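Local coordinates for alpha-rhamnosidase (PDB 6I60), which probably hydrolyses terminal non-reducing alpha-L-rhamnose residues in alpha-L-rhamnosides, acting as a glycoside hydrolase, at residues P842-V854 / I886-P899. Sequence-based numbering, arbitrary orientation.
Sequences PGWNKIIFEPHPV and ISVPVNSEGEVHVP
Lys846 and Glu893 pair across two neighbouring parallel strands, 846-849 and 893-899. Lys846 CG lies anti to the backbone N (chi1 175°), and a bend at chi3 brings the chain end between two acids. CB and CG lie against Glu893 CG. CD approaches both carboxylates, and CE lies between Glu893 OE2 and Glu895 OE1. NZ ends in two salt bridges, at 3.0 Å from Glu893 OE2 and 3.3 Å from Glu895 OE1; both are weak as hydrogen bonds. Arg931 also bridges Glu895 OE1; the shared carboxylate probably offsets the closeness of its positive charge to that of Lys846.

Farther along the face of Lys846, Ile848 and Glu895, the His897 ring is held at both nitrogens. ND1 donates to Glu850 OE1 at 3.0 Å, with carboxylate and ring only 15° apart. NE2 donates to Glu895 OE2 at 2.9 Å. Ile848 CG2 covers one ring face. A leucine in place of His897 would probably leave Glu850 OE1 and Glu895 OE2 without these N-H donors and unbridged.

Ile847 N bonds to Glu893 O and Ile847 O to Glu895 N. On the face of Ile847 and Phe849, Ile886 CB sits over the Phe849 ring centre, 3.9 Å from the centroid. Ile847 CG2 covers the opposite side near the rim. Gly894 CA meets the ring edge, where a side chain would be crowded.

The contact joins two stacked sheets of the C-terminal beta domain: strand 846-849 lies between 837-841 and 893-899, and its Ile847 and Phe849 pack onto strands 869-877 and 882-888.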
loop_
_atom_site.group_PDB
_atom_site.type_symbol
_atom_site.label_atom_id
_atom_site.label_comp_id
_atom_site.label_asym_id
_atom_site.label_seq_id
_atom_site.Cartn_x
_atom_site.Cartn_y
_atom_site.Cartn_z
ATOM N N PRO A 842 -5.816 19.890 4.496
ATOM C CA PRO A 842 -4.869 18.939 3.899
ATOM C C PRO A 842 -3.489 19.013 4.541
ATOM O O PRO A 842 -3.061 20.059 5.035
ATOM C CB PRO A 842 -4.827 19.362 2.427
ATOM C CG PRO A 842 -6.143 20.016 2.193
ATOM C CD PRO A 842 -6.495 20.709 3.477
ATOM N N GLY A 843 -2.796 17.877 4.535
ATOM C CA GLY A 843 -1.510 17.790 5.195
ATOM C C GLY A 843 -1.577 17.838 6.702
ATOM O O GLY A 843 -0.559 18.096 7.348
ATOM N N TRP A 844 -2.755 17.590 7.282
ATOM C CA TRP A 844 -2.977 17.699 8.723
ATOM C C TRP A 844 -2.648 19.097 9.240
ATOM O O TRP A 844 -2.234 19.263 10.390
ATOM C CB TRP A 844 -2.185 16.640 9.499
ATOM C CG TRP A 844 -2.582 15.227 9.189
ATOM C CD1 TRP A 844 -1.961 14.370 8.325
ATOM C CD2 TRP A 844 -3.689 14.503 9.743
ATOM N NE1 TRP A 844 -2.612 13.160 8.307
ATOM C CE2 TRP A 844 -3.677 13.216 9.168
ATOM C CE3 TRP A 844 -4.689 14.819 10.668
ATOM C CZ2 TRP A 844 -4.626 12.246 9.489
ATOM C CZ3 TRP A 844 -5.631 13.855 10.983
ATOM C CH2 TRP A 844 -5.592 12.584 10.396
ATOM N N ASN A 845 -2.822 20.113 8.390
ATOM C CA ASN A 845 -2.607 21.487 8.831
ATOM C C ASN A 845 -3.579 21.867 9.938
ATOM O O ASN A 845 -3.230 22.644 10.835
ATOM C CB ASN A 845 -2.737 22.448 7.648
ATOM C CG ASN A 845 -1.391 22.844 7.068
ATOM O OD1 ASN A 845 -0.741 23.770 7.553
ATOM N ND2 ASN A 845 -0.966 22.140 6.024
ATOM N N LYS A 846 -4.794 21.328 9.895
ATOM C CA LYS A 846 -5.756 21.441 10.982
ATOM C C LYS A 846 -6.271 20.047 11.299
ATOM O O LYS A 846 -6.584 19.275 10.388
ATOM C CB LYS A 846 -6.913 22.375 10.615
ATOM C CG LYS A 846 -8.014 22.448 11.661
ATOM C CD LYS A 846 -8.852 23.706 11.494
ATOM C CE LYS A 846 -9.017 24.445 12.813
ATOM N NZ LYS A 846 -9.592 25.805 12.614
ATOM N N ILE A 847 -6.342 19.722 12.586
ATOM C CA ILE A 847 -6.804 18.422 13.049
ATOM C C ILE A 847 -8.118 18.611 13.790
ATOM O O ILE A 847 -8.264 19.545 14.588
ATOM C CB ILE A 847 -5.754 17.741 13.950
ATOM C CG1 ILE A 847 -4.353 17.924 13.363
ATOM C CG2 ILE A 847 -6.077 16.266 14.131
ATOM C CD1 ILE A 847 -3.253 17.425 14.262
ATOM N N ILE A 848 -9.076 17.731 13.521
ATOM C CA ILE A 848 -10.378 17.747 14.178
ATOM C C ILE A 848 -10.410 16.585 15.160
ATOM O O ILE A 848 -10.383 15.416 14.756
ATOM C CB ILE A 848 -11.531 17.656 13.170
ATOM C CG1 ILE A 848 -11.372 18.717 12.082
ATOM C CG2 ILE A 848 -12.866 17.820 13.875
ATOM C CD1 ILE A 848 -12.484 18.711 11.059
ATOM N N PHE A 849 -10.463 16.903 16.452
ATOM C CA PHE A 849 -10.551 15.903 17.517
ATOM C C PHE A 849 -12.011 15.828 17.956
ATOM O O PHE A 849 -12.443 16.540 18.863
ATOM C CB PHE A 849 -9.632 16.259 18.681
ATOM C CG PHE A 849 -8.173 16.299 18.317
ATOM C CD1 PHE A 849 -7.422 15.135 18.281
ATOM C CD2 PHE A 849 -7.550 17.501 18.024
ATOM C CE1 PHE A 849 -6.080 15.168 17.952
ATOM C CE2 PHE A 849 -6.208 17.541 17.694
ATOM C CZ PHE A 849 -5.471 16.371 17.660
ATOM N N GLU A 850 -12.779 14.952 17.305
ATOM C CA GLU A 850 -14.211 14.803 17.564
ATOM C C GLU A 850 -14.511 13.356 17.931
ATOM O O GLU A 850 -14.853 12.541 17.058
ATOM C CB GLU A 850 -15.033 15.242 16.354
ATOM C CG GLU A 850 -16.531 15.226 16.584
ATOM C CD GLU A 850 -17.312 15.416 15.303
ATOM O OE1 GLU A 850 -17.165 16.484 14.670
ATOM O OE2 GLU A 850 -18.067 14.497 14.926
ATOM N N PRO A 851 -14.408 12.992 19.206
ATOM C CA PRO A 851 -14.706 11.616 19.608
ATOM C C PRO A 851 -16.200 11.344 19.627
ATOM O O PRO A 851 -17.023 12.245 19.803
ATOM C CB PRO A 851 -14.112 11.527 21.018
ATOM C CG PRO A 851 -14.193 12.921 21.535
ATOM C CD PRO A 851 -14.003 13.831 20.347
ATOM N N HIS A 852 -16.543 10.071 19.440
ATOM C CA HIS A 852 -17.932 9.618 19.414
ATOM C C HIS A 852 -18.085 8.461 20.390
ATOM O O HIS A 852 -17.997 7.288 20.001
ATOM C CB HIS A 852 -18.355 9.210 18.003
ATOM C CG HIS A 852 -18.551 10.367 17.073
ATOM N ND1 HIS A 852 -19.772 10.673 16.514
ATOM C CD2 HIS A 852 -17.681 11.296 16.610
ATOM C CE1 HIS A 852 -19.646 11.739 15.744
ATOM N NE2 HIS A 852 -18.388 12.137 15.786
ATOM N N PRO A 853 -18.316 8.752 21.671
ATOM C CA PRO A 853 -18.504 7.670 22.647
ATOM C C PRO A 853 -19.915 7.106 22.601
ATOM O O PRO A 853 -20.810 7.586 23.305
ATOM C CB PRO A 853 -18.207 8.351 23.988
ATOM C CG PRO A 853 -18.443 9.818 23.753
ATOM C CD PRO A 853 -18.478 10.087 22.271
ATOM N N VAL A 854 -20.124 6.086 21.775
ATOM C CA VAL A 854 -21.445 5.527 21.543
ATOM C C VAL A 854 -21.526 4.146 22.186
ATOM O O VAL A 854 -20.517 3.548 22.562
ATOM C CB VAL A 854 -21.780 5.457 20.042
ATOM C CG1 VAL A 854 -22.131 6.835 19.517
ATOM C CG2 VAL A 854 -20.607 4.877 19.277
ATOM N N ILE A 886 -5.323 15.101 23.941
ATOM C CA ILE A 886 -4.931 15.212 22.544
ATOM C C ILE A 886 -3.480 15.668 22.467
ATOM O O ILE A 886 -2.912 16.199 23.426
ATOM C CB ILE A 886 -5.840 16.175 21.754
ATOM C CG1 ILE A 886 -5.623 17.616 22.220
ATOM C CG2 ILE A 886 -7.300 15.772 21.898
ATOM C CD1 ILE A 886 -6.087 18.657 21.221
ATOM N N SER A 887 -2.880 15.445 21.300
ATOM C CA SER A 887 -1.511 15.869 21.031
ATOM C C SER A 887 -1.449 16.428 19.620
ATOM O O SER A 887 -1.817 15.742 18.661
ATOM C CB SER A 887 -0.530 14.707 21.200
ATOM O OG SER A 887 -0.221 14.505 22.568
ATOM N N VAL A 888 -0.994 17.672 19.496
ATOM C CA VAL A 888 -0.885 18.357 18.217
ATOM C C VAL A 888 0.595 18.665 17.980
ATOM O O VAL A 888 1.224 19.279 18.840
ATOM C CB VAL A 888 -1.711 19.652 18.165
ATOM C CG1 VAL A 888 -1.750 20.207 16.748
ATOM C CG2 VAL A 888 -3.118 19.401 18.692
ATOM N N PRO A 889 1.169 18.270 16.850
ATOM C CA PRO A 889 2.572 18.597 16.576
ATOM C C PRO A 889 2.716 20.047 16.134
ATOM O O PRO A 889 1.742 20.757 15.882
ATOM C CB PRO A 889 2.938 17.628 15.450
ATOM C CG PRO A 889 1.654 17.428 14.713
ATOM C CD PRO A 889 0.536 17.546 15.731
ATOM N N VAL A 890 3.975 20.480 16.041
ATOM C CA VAL A 890 4.268 21.850 15.636
ATOM C C VAL A 890 3.921 22.039 14.155
ATOM O O VAL A 890 4.024 21.107 13.344
ATOM C CB VAL A 890 5.743 22.191 15.916
ATOM C CG1 VAL A 890 5.963 23.688 15.907
ATOM C CG2 VAL A 890 6.185 21.620 17.260
ATOM N N ASN A 891 3.503 23.262 13.806
ATOM C CA ASN A 891 3.004 23.614 12.468
ATOM C C ASN A 891 1.656 22.950 12.188
ATOM O O ASN A 891 1.366 22.547 11.062
ATOM C CB ASN A 891 4.011 23.275 11.364
ATOM C CG ASN A 891 3.879 24.182 10.161
ATOM O OD1 ASN A 891 3.953 25.406 10.286
ATOM N ND2 ASN A 891 3.683 23.593 8.988
ATOM N N SER A 892 0.818 22.852 13.216
ATOM C CA SER A 892 -0.522 22.301 13.072
ATOM C C SER A 892 -1.410 22.891 14.157
ATOM O O SER A 892 -0.931 23.325 15.209
ATOM C CB SER A 892 -0.516 20.772 13.154
ATOM O OG SER A 892 -1.813 20.278 13.428
ATOM N N GLU A 893 -2.712 22.910 13.887
ATOM C CA GLU A 893 -3.692 23.426 14.829
ATOM C C GLU A 893 -4.761 22.374 15.083
ATOM O O GLU A 893 -5.073 21.555 14.214
ATOM C CB GLU A 893 -4.335 24.729 14.324
ATOM C CG GLU A 893 -5.308 24.549 13.170
ATOM C CD GLU A 893 -5.735 25.870 12.558
ATOM O OE1 GLU A 893 -5.117 26.293 11.557
ATOM O OE2 GLU A 893 -6.689 26.488 13.079
ATOM N N GLY A 894 -5.317 22.402 16.291
ATOM C CA GLY A 894 -6.307 21.432 16.718
ATOM C C GLY A 894 -7.663 22.080 16.920
ATOM O O GLY A 894 -7.758 23.229 17.356
ATOM N N GLU A 895 -8.716 21.330 16.602
ATOM C CA GLU A 895 -10.100 21.773 16.773
ATOM C C GLU A 895 -10.825 20.684 17.561
ATOM O O GLU A 895 -11.316 19.710 16.985
ATOM C CB GLU A 895 -10.759 22.041 15.423
ATOM C CG GLU A 895 -12.179 22.575 15.519
ATOM C CD GLU A 895 -12.725 23.026 14.176
ATOM O OE1 GLU A 895 -12.146 23.959 13.581
ATOM O OE2 GLU A 895 -13.734 22.446 13.718
ATOM N N VAL A 896 -10.885 20.850 18.878
ATOM C CA VAL A 896 -11.507 19.859 19.747
ATOM C C VAL A 896 -13.020 20.011 19.695
ATOM O O VAL A 896 -13.552 21.128 19.720
ATOM C CB VAL A 896 -10.980 20.002 21.186
ATOM C CG1 VAL A 896 -11.300 18.755 21.992
ATOM C CG2 VAL A 896 -9.486 20.266 21.173
ATOM N N HIS A 897 -13.723 18.883 19.623
ATOM C CA HIS A 897 -15.185 18.841 19.611
ATOM C C HIS A 897 -15.628 17.984 20.791
ATOM O O HIS A 897 -15.892 16.788 20.647
ATOM C CB HIS A 897 -15.723 18.291 18.280
ATOM C CG HIS A 897 -15.591 19.241 17.131
ATOM N ND1 HIS A 897 -16.134 18.986 15.890
ATOM C CD2 HIS A 897 -14.978 20.443 17.033
ATOM C CE1 HIS A 897 -15.861 19.990 15.078
ATOM N NE2 HIS A 897 -15.161 20.888 15.746
ATOM N N VAL A 898 -15.703 18.602 21.966
ATOM C CA VAL A 898 -16.136 17.908 23.175
ATOM C C VAL A 898 -17.644 17.696 23.097
ATOM O O VAL A 898 -18.404 18.673 23.038
ATOM C CB VAL A 898 -15.743 18.690 24.439
ATOM C CG1 VAL A 898 -16.010 17.859 25.679
ATOM C CG2 VAL A 898 -14.278 19.103 24.377
ATOM N N PRO A 899 -18.122 16.452 23.087
ATOM C CA PRO A 899 -19.569 16.218 23.016
ATOM C C PRO A 899 -20.250 16.504 24.346
ATOM O O PRO A 899 -19.776 16.104 25.413
ATOM C CB PRO A 899 -19.670 14.732 22.652
ATOM C CG PRO A 899 -18.418 14.131 23.199
ATOM C CD PRO A 899 -17.352 15.196 23.130
#